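Local coordinates for protein capsid (Human calicivirus NLV/Boxer/2001/US, PDB 4RDL) that builds the norovirus capsid and, through the protruding domain held here, binds fucosylated histo-blood group glycans such as Lewis y, probably for attachment to host cells, at residues Gly111-His116 against Ala181-Trp186; Phe221-Val224 against Lys228-Cys231; Gly134-His139 against Val168-Thr173; Leu105-Phe110 against Ala143-His148. All blocks are in the same frame, centred on the assembly; numbering follows the deposited sequence.

Contact 1: residues Gly111-His116 against Ala181-Trp186. With GAL (beta-D-galactopyranose), chain C; FUC (alpha-L-fucopyranose), chain B.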
# COMPACT_ATOMS: atom_id res chain seq x y z
N GLY A 111 -15.53 12.93 0.82
CA GLY A 111 -16.69 13.52 0.19
C GLY A 111 -16.73 15.04 0.25
O GLY A 111 -16.19 15.64 1.17
N ASN A 112 -17.39 15.63 -0.75
CA ASN A 112 -17.62 17.07 -0.81
C ASN A 112 -16.34 17.89 -0.82
O ASN A 112 -16.28 18.97 -0.23
CB ASN A 112 -18.52 17.56 0.34
CG ASN A 112 -19.24 18.84 -0.02
OD1 ASN A 112 -19.77 18.98 -1.12
ND2 ASN A 112 -19.26 19.80 0.90
N CYS A 113 -15.33 17.40 -1.53
CA CYS A 113 -14.04 18.07 -1.57
C CYS A 113 -13.35 17.88 -2.91
O CYS A 113 -13.86 17.20 -3.80
CB CYS A 113 -13.15 17.60 -0.41
SG CYS A 113 -12.89 15.80 -0.40
N ASP A 114 -12.19 18.51 -3.05
CA ASP A 114 -11.43 18.45 -4.29
C ASP A 114 -10.32 17.41 -4.16
O ASP A 114 -9.42 17.54 -3.32
CB ASP A 114 -10.82 19.81 -4.63
CG ASP A 114 -11.86 20.83 -5.08
OD1 ASP A 114 -13.08 20.54 -5.02
OD2 ASP A 114 -11.44 21.93 -5.48
N LEU A 115 -10.42 16.37 -4.98
CA LEU A 115 -9.42 15.31 -5.02
C LEU A 115 -8.39 15.63 -6.09
O LEU A 115 -8.70 15.66 -7.28
CB LEU A 115 -10.07 13.96 -5.34
CG LEU A 115 -11.31 13.60 -4.51
CD1 LEU A 115 -11.94 12.32 -5.06
CD2 LEU A 115 -10.95 13.45 -3.03
N HIS A 116 -7.16 15.88 -5.65
CA HIS A 116 -6.08 16.19 -6.58
C HIS A 116 -5.35 14.91 -6.90
O HIS A 116 -4.62 14.37 -6.05
CB HIS A 116 -5.14 17.23 -5.98
CG HIS A 116 -5.82 18.52 -5.65
ND1 HIS A 116 -5.84 19.59 -6.52
CD2 HIS A 116 -6.55 18.90 -4.57
CE1 HIS A 116 -6.54 20.58 -5.98
NE2 HIS A 116 -6.99 20.18 -4.81
N ALA A 181 -16.95 25.71 1.32
CA ALA A 181 -17.14 24.69 2.34
C ALA A 181 -15.86 24.43 3.12
O ALA A 181 -14.77 24.75 2.65
CB ALA A 181 -17.63 23.39 1.70
N THR A 182 -15.99 23.85 4.31
CA THR A 182 -14.82 23.38 5.03
C THR A 182 -14.52 21.95 4.58
O THR A 182 -15.40 21.26 4.06
CB THR A 182 -15.03 23.40 6.54
OG1 THR A 182 -16.12 22.54 6.89
CG2 THR A 182 -15.33 24.81 7.01
N LEU A 183 -13.28 21.52 4.78
CA LEU A 183 -12.91 20.14 4.48
C LEU A 183 -13.38 19.24 5.61
O LEU A 183 -12.92 19.36 6.75
CB LEU A 183 -11.40 20.02 4.27
CG LEU A 183 -10.88 18.62 3.91
CD1 LEU A 183 -11.55 18.08 2.65
CD2 LEU A 183 -9.37 18.65 3.75
N ASN A 184 -14.32 18.35 5.29
CA ASN A 184 -14.93 17.47 6.28
C ASN A 184 -14.54 16.02 6.01
O ASN A 184 -15.05 15.39 5.08
CB ASN A 184 -16.45 17.64 6.25
CG ASN A 184 -17.17 16.70 7.20
OD1 ASN A 184 -16.54 15.99 7.99
ND2 ASN A 184 -18.50 16.71 7.15
N LEU A 185 -13.62 15.50 6.82
CA LEU A 185 -13.10 14.16 6.61
C LEU A 185 -14.07 13.05 7.04
O LEU A 185 -13.76 11.86 6.90
CB LEU A 185 -11.74 14.00 7.30
CG LEU A 185 -10.68 15.01 6.86
CD1 LEU A 185 -9.34 14.66 7.50
CD2 LEU A 185 -10.55 15.05 5.34
N TRP A 186 -15.23 13.45 7.55
CA TRP A 186 -16.31 12.53 7.92
C TRP A 186 -17.47 12.55 6.91
O TRP A 186 -18.41 11.77 7.04
CB TRP A 186 -16.84 12.86 9.32
CG TRP A 186 -16.08 12.21 10.46
CD1 TRP A 186 -16.44 11.09 11.16
CD2 TRP A 186 -14.84 12.65 11.02
NE1 TRP A 186 -15.50 10.81 12.12
CE2 TRP A 186 -14.51 11.75 12.06
CE3 TRP A 186 -13.98 13.73 10.76
CZ2 TRP A 186 -13.36 11.89 12.83
CZ3 TRP A 186 -12.84 13.86 11.52
CH2 TRP A 186 -12.53 12.94 12.54
C1 GAL C . -8.19 26.54 -4.62
C2 GAL C . -7.94 25.08 -4.91
C3 GAL C . -9.20 24.31 -5.06
C4 GAL C . -10.07 24.50 -3.96
C5 GAL C . -10.33 25.96 -3.77
C6 GAL C . -11.20 26.29 -2.63
O2 GAL C . -7.16 24.98 -6.10
O3 GAL C . -8.90 22.92 -5.27
O4 GAL C . -9.49 23.92 -2.75
O5 GAL C . -9.05 26.69 -3.56
O6 GAL C . -11.56 27.58 -2.51
C1 FUC B . -6.03 24.19 -5.92
C2 FUC B . -5.45 23.86 -7.22
C3 FUC B . -4.95 25.08 -7.90
C4 FUC B . -3.98 25.84 -7.07
C5 FUC B . -4.51 26.11 -5.68
C6 FUC B . -3.50 26.74 -4.80
O2 FUC B . -6.42 23.24 -8.02
O3 FUC B . -4.40 24.76 -9.14
O4 FUC B . -2.79 25.14 -6.98
O5 FUC B . -5.02 24.92 -5.06
O HOH W 1 -14.88 12.88 3.66
O HOH W 2 -15.50 17.88 2.74
O HOH W 3 -14.76 20.72 1.22
O HOH W 4 -17.78 19.45 3.35

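Contact 2: residues Phe221-Val224 against Lys228-Cys231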
# COMPACT_ATOMS: atom_id res chain seq x y z
N PHE A 221 -1.20 13.54 6.48
CA PHE A 221 -1.42 13.41 5.05
C PHE A 221 -1.87 14.78 4.55
O PHE A 221 -2.48 15.54 5.31
CB PHE A 221 -2.50 12.36 4.79
CG PHE A 221 -2.86 12.19 3.34
CD1 PHE A 221 -2.21 11.25 2.56
CD2 PHE A 221 -3.85 12.96 2.77
CE1 PHE A 221 -2.53 11.10 1.22
CE2 PHE A 221 -4.19 12.82 1.44
CZ PHE A 221 -3.52 11.88 0.66
N PRO A 222 -1.57 15.12 3.29
CA PRO A 222 -1.94 16.44 2.76
C PRO A 222 -3.44 16.60 2.43
O PRO A 222 -3.80 16.92 1.29
CB PRO A 222 -1.08 16.57 1.50
CG PRO A 222 -0.91 15.14 1.05
CD PRO A 222 -0.71 14.38 2.35
N THR A 223 -4.28 16.36 3.43
CA THR A 223 -5.65 16.88 3.42
C THR A 223 -5.52 18.32 3.93
O THR A 223 -5.53 18.58 5.15
CB THR A 223 -6.59 16.04 4.32
OG1 THR A 223 -5.85 15.53 5.43
CG2 THR A 223 -7.18 14.85 3.53
N VAL A 224 -5.33 19.24 3.00
CA VAL A 224 -4.95 20.60 3.34
C VAL A 224 -6.06 21.30 4.13
O VAL A 224 -7.22 21.26 3.74
CB VAL A 224 -4.54 21.38 2.08
CG1 VAL A 224 -4.28 22.85 2.38
CG2 VAL A 224 -3.30 20.73 1.46
N LYS A 228 -4.76 15.48 9.13
CA LYS A 228 -4.77 14.31 10.01
C LYS A 228 -5.94 13.44 9.59
O LYS A 228 -7.09 13.74 9.91
CB LYS A 228 -4.88 14.74 11.48
CG LYS A 228 -4.86 13.59 12.49
CD LYS A 228 -4.96 14.08 13.94
CE LYS A 228 -3.71 14.85 14.35
NZ LYS A 228 -2.56 13.95 14.69
N VAL A 229 -5.65 12.38 8.84
CA VAL A 229 -6.70 11.52 8.30
C VAL A 229 -7.05 10.41 9.29
O VAL A 229 -6.20 9.61 9.66
CB VAL A 229 -6.28 10.88 6.96
CG1 VAL A 229 -7.31 9.83 6.51
CG2 VAL A 229 -6.09 11.96 5.90
N PRO A 230 -8.32 10.39 9.74
CA PRO A 230 -8.80 9.36 10.67
C PRO A 230 -9.39 8.17 9.92
O PRO A 230 -10.04 8.35 8.89
CB PRO A 230 -9.90 10.09 11.42
CG PRO A 230 -10.51 10.98 10.35
CD PRO A 230 -9.35 11.40 9.46
N CYS A 231 -9.16 6.96 10.43
CA CYS A 231 -9.80 5.76 9.91
C CYS A 231 -10.17 4.85 11.09
O CYS A 231 -9.67 5.05 12.20
CB CYS A 231 -8.90 5.03 8.90
SG CYS A 231 -7.48 4.20 9.63

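Contact 3: residues Gly134-His139 against Val168-Thr173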
# COMPACT_ATOMS: atom_id res chain seq x y z
N GLY A 134 0.13 12.44 -15.83
CA GLY A 134 -0.56 13.71 -15.76
C GLY A 134 -1.13 13.93 -14.37
O GLY A 134 -0.84 13.17 -13.44
N LYS A 135 -1.94 14.97 -14.23
CA LYS A 135 -2.61 15.24 -12.97
C LYS A 135 -3.94 15.88 -13.29
O LYS A 135 -4.13 16.45 -14.37
CB LYS A 135 -1.78 16.17 -12.10
CG LYS A 135 -1.46 17.49 -12.78
CD LYS A 135 -0.46 18.29 -11.98
CE LYS A 135 -1.04 18.74 -10.66
NZ LYS A 135 -0.13 19.72 -9.99
N VAL A 136 -4.88 15.77 -12.36
CA VAL A 136 -6.22 16.29 -12.59
C VAL A 136 -6.96 16.41 -11.27
O VAL A 136 -6.65 15.71 -10.31
CB VAL A 136 -6.99 15.37 -13.57
CG1 VAL A 136 -7.34 14.05 -12.92
CG2 VAL A 136 -8.24 16.07 -14.11
N VAL A 137 -7.91 17.34 -11.21
CA VAL A 137 -8.75 17.51 -10.04
C VAL A 137 -10.10 16.83 -10.31
O VAL A 137 -10.68 16.98 -11.39
CB VAL A 137 -8.98 19.00 -9.73
CG1 VAL A 137 -9.89 19.16 -8.53
CG2 VAL A 137 -7.65 19.70 -9.51
N ILE A 138 -10.57 16.08 -9.32
CA ILE A 138 -11.90 15.49 -9.37
C ILE A 138 -12.71 15.95 -8.17
O ILE A 138 -12.32 15.73 -7.01
CB ILE A 138 -11.83 13.94 -9.39
CG1 ILE A 138 -11.03 13.46 -10.61
CG2 ILE A 138 -13.24 13.32 -9.38
CD1 ILE A 138 -10.83 11.97 -10.67
N HIS A 139 -13.85 16.59 -8.43
CA HIS A 139 -14.77 17.00 -7.37
C HIS A 139 -15.56 15.80 -6.89
O HIS A 139 -16.20 15.12 -7.69
CB HIS A 139 -15.76 18.04 -7.91
CG HIS A 139 -15.13 19.34 -8.30
ND1 HIS A 139 -15.82 20.32 -8.98
CD2 HIS A 139 -13.89 19.82 -8.09
CE1 HIS A 139 -15.02 21.35 -9.18
NE2 HIS A 139 -13.84 21.08 -8.65
N VAL A 168 -6.23 4.92 -17.74
CA VAL A 168 -5.27 5.41 -16.75
C VAL A 168 -5.57 4.83 -15.37
O VAL A 168 -6.68 4.40 -15.09
CB VAL A 168 -5.28 6.96 -16.66
CG1 VAL A 168 -4.93 7.59 -18.02
CG2 VAL A 168 -6.62 7.50 -16.14
N VAL A 169 -4.54 4.81 -14.52
CA VAL A 169 -4.73 4.62 -13.10
C VAL A 169 -4.42 5.94 -12.39
O VAL A 169 -3.47 6.65 -12.75
CB VAL A 169 -3.88 3.46 -12.54
CG1 VAL A 169 -4.41 2.13 -13.05
CG2 VAL A 169 -2.43 3.63 -12.90
N LEU A 170 -5.27 6.28 -11.43
CA LEU A 170 -5.17 7.55 -10.72
C LEU A 170 -4.91 7.28 -9.25
O LEU A 170 -5.43 6.32 -8.68
CB LEU A 170 -6.46 8.36 -10.88
CG LEU A 170 -6.93 8.62 -12.32
CD1 LEU A 170 -8.09 7.70 -12.67
CD2 LEU A 170 -7.35 10.07 -12.46
N GLU A 171 -4.10 8.14 -8.64
CA GLU A 171 -3.84 8.05 -7.21
C GLU A 171 -4.09 9.39 -6.55
O GLU A 171 -3.85 10.45 -7.14
CB GLU A 171 -2.40 7.59 -6.94
CG GLU A 171 -2.21 7.21 -5.48
CD GLU A 171 -0.76 7.16 -5.07
OE1 GLU A 171 -0.51 6.99 -3.85
OE2 GLU A 171 0.13 7.27 -5.95
N LEU A 172 -4.57 9.35 -5.32
CA LEU A 172 -4.86 10.57 -4.57
C LEU A 172 -3.58 11.20 -4.04
O LEU A 172 -2.95 10.68 -3.13
CB LEU A 172 -5.82 10.25 -3.42
CG LEU A 172 -6.29 11.47 -2.63
CD1 LEU A 172 -7.07 12.43 -3.52
CD2 LEU A 172 -7.12 11.03 -1.43
N THR A 173 -3.20 12.34 -4.61
CA THR A 173 -1.97 13.02 -4.19
C THR A 173 -2.21 13.95 -3.01
O THR A 173 -1.45 13.96 -2.04
CB THR A 173 -1.34 13.79 -5.35
OG1 THR A 173 -1.08 12.87 -6.41
CG2 THR A 173 -0.03 14.47 -4.95

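Contact 4: residues Leu105-Phe110 against Ala143-His148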
# COMPACT_ATOMS: atom_id res chain seq x y z
N LEU A 105 -13.65 -0.82 -5.88
CA LEU A 105 -12.91 -1.04 -4.64
C LEU A 105 -11.70 -0.11 -4.55
O LEU A 105 -11.01 0.13 -5.55
CB LEU A 105 -12.49 -2.50 -4.50
CG LEU A 105 -13.65 -3.50 -4.59
CD1 LEU A 105 -13.14 -4.91 -4.31
CD2 LEU A 105 -14.74 -3.12 -3.59
N GLY A 106 -11.45 0.42 -3.35
CA GLY A 106 -10.33 1.33 -3.12
C GLY A 106 -10.63 2.79 -3.41
O GLY A 106 -9.86 3.67 -3.04
N PHE A 107 -11.75 3.07 -4.07
CA PHE A 107 -12.10 4.44 -4.46
C PHE A 107 -12.03 5.38 -3.25
O PHE A 107 -12.51 5.03 -2.18
CB PHE A 107 -13.51 4.45 -5.07
CG PHE A 107 -13.83 5.69 -5.85
CD1 PHE A 107 -13.60 5.75 -7.22
CD2 PHE A 107 -14.39 6.79 -5.23
CE1 PHE A 107 -13.90 6.89 -7.95
CE2 PHE A 107 -14.70 7.94 -5.95
CZ PHE A 107 -14.46 7.99 -7.31
N PRO A 108 -11.45 6.58 -3.41
CA PRO A 108 -11.37 7.51 -2.28
C PRO A 108 -12.73 7.73 -1.61
O PRO A 108 -13.74 7.92 -2.31
CB PRO A 108 -10.89 8.81 -2.93
CG PRO A 108 -10.10 8.36 -4.11
CD PRO A 108 -10.86 7.15 -4.64
N ASP A 109 -12.76 7.73 -0.28
CA ASP A 109 -14.02 7.98 0.44
C ASP A 109 -14.05 9.35 1.11
O ASP A 109 -14.69 9.54 2.15
CB ASP A 109 -14.37 6.83 1.40
CG ASP A 109 -13.46 6.75 2.61
OD1 ASP A 109 -12.45 7.48 2.67
OD2 ASP A 109 -13.76 5.93 3.52
N PHE A 110 -13.39 10.32 0.49
CA PHE A 110 -13.45 11.71 0.92
C PHE A 110 -14.53 12.43 0.11
O PHE A 110 -14.45 12.50 -1.12
CB PHE A 110 -12.09 12.38 0.76
CG PHE A 110 -11.01 11.71 1.56
CD1 PHE A 110 -10.96 11.86 2.93
CD2 PHE A 110 -10.09 10.87 0.95
CE1 PHE A 110 -9.99 11.21 3.68
CE2 PHE A 110 -9.13 10.21 1.70
CZ PHE A 110 -9.08 10.38 3.06
N ALA A 143 -23.82 16.60 -9.39
CA ALA A 143 -24.47 15.46 -10.03
C ALA A 143 -23.52 14.69 -10.95
O ALA A 143 -23.71 13.50 -11.20
CB ALA A 143 -25.70 15.91 -10.80
N THR A 144 -22.49 15.39 -11.45
CA THR A 144 -21.51 14.78 -12.34
C THR A 144 -20.50 13.90 -11.60
O THR A 144 -19.67 13.23 -12.23
CB THR A 144 -20.78 15.84 -13.16
OG1 THR A 144 -20.38 16.92 -12.31
CG2 THR A 144 -21.69 16.39 -14.25
N PHE A 145 -20.53 13.91 -10.27
CA PHE A 145 -19.79 12.93 -9.49
C PHE A 145 -20.72 11.74 -9.29
O PHE A 145 -21.62 11.77 -8.45
CB PHE A 145 -19.35 13.53 -8.14
CG PHE A 145 -18.64 12.56 -7.24
CD1 PHE A 145 -17.35 12.14 -7.51
CD2 PHE A 145 -19.27 12.06 -6.10
CE1 PHE A 145 -16.69 11.24 -6.68
CE2 PHE A 145 -18.62 11.17 -5.26
CZ PHE A 145 -17.33 10.75 -5.55
N ALA A 146 -20.53 10.70 -10.10
CA ALA A 146 -21.47 9.58 -10.13
C ALA A 146 -20.75 8.23 -10.21
O ALA A 146 -21.05 7.40 -11.07
CB ALA A 146 -22.44 9.75 -11.31
N PRO A 147 -19.80 7.99 -9.29
CA PRO A 147 -18.98 6.77 -9.43
C PRO A 147 -19.81 5.48 -9.37
O PRO A 147 -19.46 4.50 -10.02
CB PRO A 147 -18.00 6.86 -8.26
CG PRO A 147 -18.69 7.77 -7.25
CD PRO A 147 -19.40 8.79 -8.12
N HIS A 148 -20.90 5.49 -8.61
CA HIS A 148 -21.78 4.33 -8.51
C HIS A 148 -22.42 4.02 -9.86
O HIS A 148 -22.77 2.87 -10.15
CB HIS A 148 -22.87 4.58 -7.46
CG HIS A 148 -23.71 3.39 -7.15
ND1 HIS A 148 -23.18 2.19 -6.71
CD2 HIS A 148 -25.05 3.22 -7.17
CE1 HIS A 148 -24.16 1.33 -6.49
NE2 HIS A 148 -25.31 1.93 -6.76

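Contact 1: residues Gly111-His116 against Ala181-Trp186
Leu-183 reaches across to Cys-113 in the one apolar touch between 111-116 and 181-186. Its CB is still well short of the facing chain, and Leu-183 CG has come only to 5.0 Å from Cys-113 CB. A chi1 of -179° sends CG across, and chi2 of 57° turns CD1 onto the cysteine. Leu-183 CD1 sits 3.5 Å from Cys-113 CB, tighter than usual for two carbons, and 4.0 Å from Cys-113 SG. On the other branch, Leu-183 CD2 packs 3.4 Å from Val-224 O, while Val-175 also lies against this leucine.

Beside that touch the two segments are bridged by water and share no direct hydrogen bond. Water 1 accepts from Gly-111 N and donates to Asn-184 O, each at 2.9 Å. Water 4 joins Asn-112 ND2 to Thr-182 O in the same manner; the amide's other end, OD1, is held by Arg-178. Asn-184 shapes its own chain through an Asx turn, its OD1 accepting from Trp-186 N.

Further along 111-116 the strand faces the glycan. Galactose O3 donates to Asp-114 OD2 (2.7 Å), whose partner oxygen OD1 is bonded to Tyr-141 OH. The His-116 ring presents its edge to the sugars, with fucose O2 in its plane and 3.4 Å from His-116 CE1; Ser-176 bonds its NE2 and Trp-174 stacks on it. Asp-114, His-116, Trp-174 and Ser-176, with Asn-177, Thr-179 and Val-224, line the blood-group glycan pocket of a norovirus P domain.

Contact 2: residues Phe221-Val224 against Lys228-Cys231
Val-229 pushes one methyl, CG2, into the angle between Phe-221 and Thr-223. The valine and phenylalanine side chains run side by side and point the same way, so Val-229 CG2 lies 3.8 Å from Phe-221 CB and meets the root of the aromatic ring obliquely, 4.0 Å from Phe-221 CD2. Thr-223 comes in at about a right angle to the valine and forms the second wall of that angle with both its branches: Thr-223 OG1 is 3.6 Å and Thr-223 CG2 3.9 Å from Val-229 CG2. Val-229 CG1, anti to its own nitrogen at chi1 172°, is thereby turned elsewhere and packs on Phe-110.

The bend between Phe-221 and Thr-223 sets the two walls beside each other. Pro-222 is the centre of an inverse gamma turn, in which Thr-223 N bonds back to Phe-221 O at 2.7 Å. The proline also lays its CD 3.2 Å above one face of the Phe-221 ring, offset toward the rim, which steadies the ring from a side the valine does not reach. The threonine hydroxyl is held within the same loop by Asn-226 O; its chi1 of 33° lies off the usual staggered positions.

No hydrogen bond joins 221-224 to 228-231 directly. The strand pairs instead with 213-220, Val-229 bonding to Ser-219, and the loop is tied by Pro-222 and Val-224 to Val-175. Pro-222 packs on Leu-127 of the second subunit and Val-224 touches fucose: this is the connection of a beta-hairpin, its outer side built into the dimer interface and the glycan pocket.

Contact 3: residues Gly134-His139 against Val168-Thr173
Leu-170 meets Val-136 and Ile-138 through a single methyl, CD2. Val-136 CG1 is 4.0 Å from Leu-170 CD2, the two side chains meeting at a slant, and Ile-138 CD1 is 4.4 Å from the same methyl. The isoleucine gets there by a fully extended end, CD1 anti to CA (chi2 176°). Leu-170, by contrast, has a chi2 of 103°, away from the staggered positions, and this turn of the isopropyl group helps bring CD2 round to the valine.

The second shell is also greasy. Met-73 touches both Leu-170 and Ile-138, Phe-119 packs on Leu-170, and Leu-154 lies against Val-136 and Ile-138 alike.

Beyond that, the backbones are set by a strand that runs between them. Strand 113-121 takes Val-136 to Met-117 and Ile-138 to Leu-115 on one edge, and pairs with 167-177 on the other, so two strands that are not neighbours touch over the middle one. Alternate residues look the opposite way: Val-137 meets fucose, and Glu-171 forms a salt bridge with Arg-72 of the second subunit.

Nothing polar passes between 134-139 and 168-173. The contact distances are ordinary for carbon, and the one sign of strain is the leucine's turned chi2. The grip is therefore dispersion and exclusion of water, with direction supplied by the hydrogen bonds of the intervening strand.

Contact 4: residues Leu105-Phe110 against Ala143-His148
Phe-107 is clasped by Phe-145 and Pro-147, and the tight part of this contact is its ring. Pro-147 CB stands over one face in a CH-pi contact, 4.2 Å from the centroid and 25° off the normal, with Phe-107 CZ its nearest ring atom at 3.8 Å. The opposite face is taken by the next residue in its own chain, Pro-108, whose CD lies 3.5 Å above the plane near the rim. Phe-145 comes from the opposite direction to Phe-107: Phe-145 CZ lies at the edge of the Phe-107 ring, 3.9 Å from Phe-107 CE2, while Phe-107 meets the Phe-145 ring obliquely. With Phe-107 CG anti to the backbone N (chi1 -164°), the ring is thrown out from its loop to make this reach.

Pro-147 works on both aromatics. While CB covers Phe-107, its CD is 3.6 Å above the centre of the Phe-145 ring, so proline and the two phenylalanines form one interlocked cluster.

Away from these rings the segments part. The closest alpha carbons, Phe-107 CA and Pro-147 CA, are 8.8 Å apart, and no hydrogen bond crosses. Ala-143 and Thr-144 are on the solvent side, well clear of 105-110, and Asp-109 turns from the contact to a salt bridge with Arg-28.

The cluster lies against the sheet. Val-152 of strand 151-154, the neighbour of the short strand 145-146, touches all three rings; Leu-88 of strand 83-89 backs Phe-107 and Pro-147, and Met-73 of strand 72-80 reaches Phe-107 from deeper in the same sheet.

Contacts 1, 3 and 4 all reach the same antiparallel sheet, whereas contact 2 belongs to a hairpin of the other one. Contacts 3 and 4 are buried and wholly apolar, with Met-73 common to both; contact 2 is buried too, though Lys-228 is exposed. Contact 1 is only partly buried and correspondingly wet, relying on bridging waters where the others rely on methyls and rings. Strand 113-121 ties contact 1 to contact 3 by backbone bonds, while Phe-110, the last residue of 105-110, packs on Leu-185, Leu-172 and Val-229 and so touches the other three. Contacts 2 and 3 also meet the second subunit, and contacts 1 and 2 share the glycan pocket.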